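Local coordinates for Lmaj004144AAA protein (Leishmania major, PDB 1Y63) that probably transfers phosphate between nucleoside triphosphates and monophosphates as an AK6-type adenylate kinase, with ATPase activity likely serving ribosome maturation, at residues E6-I11 with P97-H102. Sequence-based numbering, arbitrary orientation.
Sequences EQPKGI and PERWFH. With MN (manganese (II) ion), chain F.
P8 and H102 meet at the tight part of this contact, where two loops run side by side in nearly the same direction, their end-to-end vectors 11° apart. The proline ring is wedged against the other backbone: CD lies 3.4 Å from R99 O, CG packs against W100 O, and CB reaches the edge of the imidazole at H102 CE1. The same CE1 carbon sits 3.1 Å from G10 O, while H102 ND1 lies beside I11 CA and accepts the backbone N-H of N12. The N12 bond ties the histidine to the start of strand 12-16, and L178 of helix 161-178 packs against both I11 and H102.

Toward E6 the contact becomes looser and more exposed. There R99 donates from NH1 to E6 O at 2.8 Å, with an N-H...O angle of 144°. E77 forms a salt bridge with the same nitrogen, and W100 CD1 lies above one guanidinium face, offset toward its rim. Q7 crosses the arginine obliquely, its NE2 3.5 Å from R99 CD. Away from the partner segment, E98 OE2 binds a manganese ion, a site that A147 completes.

The example illustrates how loops leading into adjacent parallel strands, here 12-16 and 103-108, pack side by side at the end of the sheet opposite the P-loop, in a P-loop NTPase core of strand order 2-3-1-4-5.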
loop_
_atom_site.group_PDB
_atom_site.type_symbol
_atom_site.label_atom_id
_atom_site.label_comp_id
_atom_site.label_asym_id
_atom_site.label_seq_id
_atom_site.Cartn_x
_atom_site.Cartn_y
_atom_site.Cartn_z
ATOM N N GLU A 6 -7.076 14.930 14.351
ATOM C CA GLU A 6 -7.756 15.640 13.231
ATOM C C GLU A 6 -8.269 14.631 12.216
ATOM O O GLU A 6 -7.542 13.722 11.822
ATOM C CB GLU A 6 -6.810 16.649 12.558
ATOM C CG GLU A 6 -7.446 17.509 11.475
ATOM C CD GLU A 6 -6.518 18.606 10.977
ATOM O OE1 GLU A 6 -5.339 18.638 11.393
ATOM O OE2 GLU A 6 -6.968 19.440 10.165
ATOM N N GLN A 7 -9.536 14.773 11.820
ATOM C CA GLN A 7 -10.115 13.897 10.808
ATOM C C GLN A 7 -9.693 14.367 9.432
ATOM O O GLN A 7 -9.606 15.574 9.178
ATOM C CB GLN A 7 -11.642 13.838 10.890
ATOM C CG GLN A 7 -12.185 13.321 12.216
ATOM C CD GLN A 7 -11.659 11.947 12.584
ATOM O OE1 GLN A 7 -11.975 10.952 11.932
ATOM N NE2 GLN A 7 -10.859 11.886 13.648
ATOM N N PRO A 8 -9.392 13.416 8.535
ATOM C CA PRO A 8 -9.017 13.782 7.177
ATOM C C PRO A 8 -10.061 14.629 6.465
ATOM O O PRO A 8 -11.249 14.412 6.641
ATOM C CB PRO A 8 -8.891 12.449 6.465
ATOM C CG PRO A 8 -8.702 11.469 7.485
ATOM C CD PRO A 8 -9.306 11.956 8.750
ATOM N N LYS A 9 -9.581 15.562 5.654
ATOM C CA LYS A 9 -10.441 16.445 4.855
ATOM C C LYS A 9 -10.762 15.843 3.498
ATOM O O LYS A 9 -11.645 16.325 2.817
ATOM C CB LYS A 9 -9.757 17.790 4.634
ATOM C CG LYS A 9 -9.489 18.571 5.893
ATOM C CD LYS A 9 -8.856 19.917 5.581
ATOM C CE LYS A 9 -8.251 20.548 6.825
ATOM N NZ LYS A 9 -7.072 19.784 7.327
ATOM N N GLY A 10 -10.026 14.814 3.080
ATOM C CA GLY A 10 -10.298 14.151 1.812
ATOM C C GLY A 10 -10.510 12.659 1.958
ATOM O O GLY A 10 -10.726 12.164 3.074
ATOM N N ILE A 11 -10.454 11.955 0.827
ATOM C CA ILE A 11 -10.563 10.494 0.800
ATOM C C ILE A 11 -9.166 9.905 0.712
ATOM O O ILE A 11 -8.386 10.260 -0.158
ATOM C CB ILE A 11 -11.414 10.002 -0.383
ATOM C CG1 ILE A 11 -12.821 10.624 -0.317
ATOM C CG2 ILE A 11 -11.479 8.476 -0.395
ATOM C CD1 ILE A 11 -13.647 10.124 0.832
ATOM N N PRO A 97 -2.460 4.866 11.690
ATOM C CA PRO A 97 -3.712 5.006 12.421
ATOM C C PRO A 97 -4.909 4.767 11.519
ATOM O O PRO A 97 -4.965 5.268 10.401
ATOM C CB PRO A 97 -3.685 6.443 12.918
ATOM C CG PRO A 97 -2.776 7.141 12.086
ATOM C CD PRO A 97 -1.790 6.159 11.513
ATOM N N GLU A 98 -5.899 4.045 12.034
ATOM C CA GLU A 98 -7.143 3.824 11.331
ATOM C C GLU A 98 -7.846 5.124 10.980
ATOM O O GLU A 98 -8.545 5.183 9.987
ATOM C CB GLU A 98 -8.072 2.919 12.131
ATOM C CG GLU A 98 -7.643 1.500 12.237
ATOM C CD GLU A 98 -8.686 0.661 12.958
ATOM O OE1 GLU A 98 -9.813 0.556 12.437
ATOM O OE2 GLU A 98 -8.382 0.138 14.058
ATOM N N ARG A 99 -7.632 6.172 11.766
ATOM C CA ARG A 99 -8.180 7.486 11.497
ATOM C C ARG A 99 -7.915 7.984 10.064
ATOM O O ARG A 99 -8.738 8.732 9.494
ATOM C CB ARG A 99 -7.567 8.473 12.509
ATOM C CG ARG A 99 -7.908 9.929 12.298
ATOM C CD ARG A 99 -7.501 10.764 13.475
ATOM N NE ARG A 99 -6.103 10.568 13.819
ATOM C CZ ARG A 99 -5.087 11.208 13.249
ATOM N NH1 ARG A 99 -5.301 12.117 12.301
ATOM N NH2 ARG A 99 -3.850 10.922 13.606
ATOM N N TRP A 100 -6.759 7.626 9.517
ATOM C CA TRP A 100 -6.337 8.167 8.211
ATOM C C TRP A 100 -7.112 7.608 7.046
ATOM O O TRP A 100 -7.327 8.319 6.067
ATOM C CB TRP A 100 -4.875 7.870 7.962
ATOM C CG TRP A 100 -3.881 8.682 8.743
ATOM C CD1 TRP A 100 -4.122 9.721 9.587
ATOM C CD2 TRP A 100 -2.469 8.500 8.720
ATOM N NE1 TRP A 100 -2.940 10.206 10.088
ATOM C CE2 TRP A 100 -1.908 9.476 9.563
ATOM C CE3 TRP A 100 -1.617 7.619 8.035
ATOM C CZ2 TRP A 100 -0.547 9.578 9.764
ATOM C CZ3 TRP A 100 -0.266 7.733 8.229
ATOM C CH2 TRP A 100 0.255 8.682 9.082
ATOM N N PHE A 101 -7.525 6.337 7.115
ATOM C CA PHE A 101 -7.921 5.612 5.899
ATOM C C PHE A 101 -9.400 5.281 5.783
ATOM O O PHE A 101 -10.039 4.836 6.751
ATOM C CB PHE A 101 -7.081 4.333 5.724
ATOM C CG PHE A 101 -5.634 4.622 5.417
ATOM C CD1 PHE A 101 -5.302 5.274 4.242
ATOM C CD2 PHE A 101 -4.634 4.309 6.299
ATOM C CE1 PHE A 101 -4.019 5.582 3.940
ATOM C CE2 PHE A 101 -3.316 4.618 5.998
ATOM C CZ PHE A 101 -3.013 5.230 4.803
ATOM N N HIS A 102 -9.919 5.475 4.570
ATOM C CA HIS A 102 -11.302 5.127 4.245
ATOM C C HIS A 102 -11.444 3.839 3.478
ATOM O O HIS A 102 -12.548 3.345 3.350
ATOM C CB HIS A 102 -11.948 6.263 3.476
ATOM C CG HIS A 102 -11.773 7.566 4.154
ATOM N ND1 HIS A 102 -10.796 8.465 3.791
ATOM C CD2 HIS A 102 -12.368 8.072 5.259
ATOM C CE1 HIS A 102 -10.839 9.502 4.610
ATOM N NE2 HIS A 102 -11.780 9.284 5.517
HETATM MN MN MN F . -6.694 -1.326 14.624
HETATM O O HOH W 1 -11.268 8.938 9.699
HETATM O O HOH W 2 -5.720 -0.490 14.574
#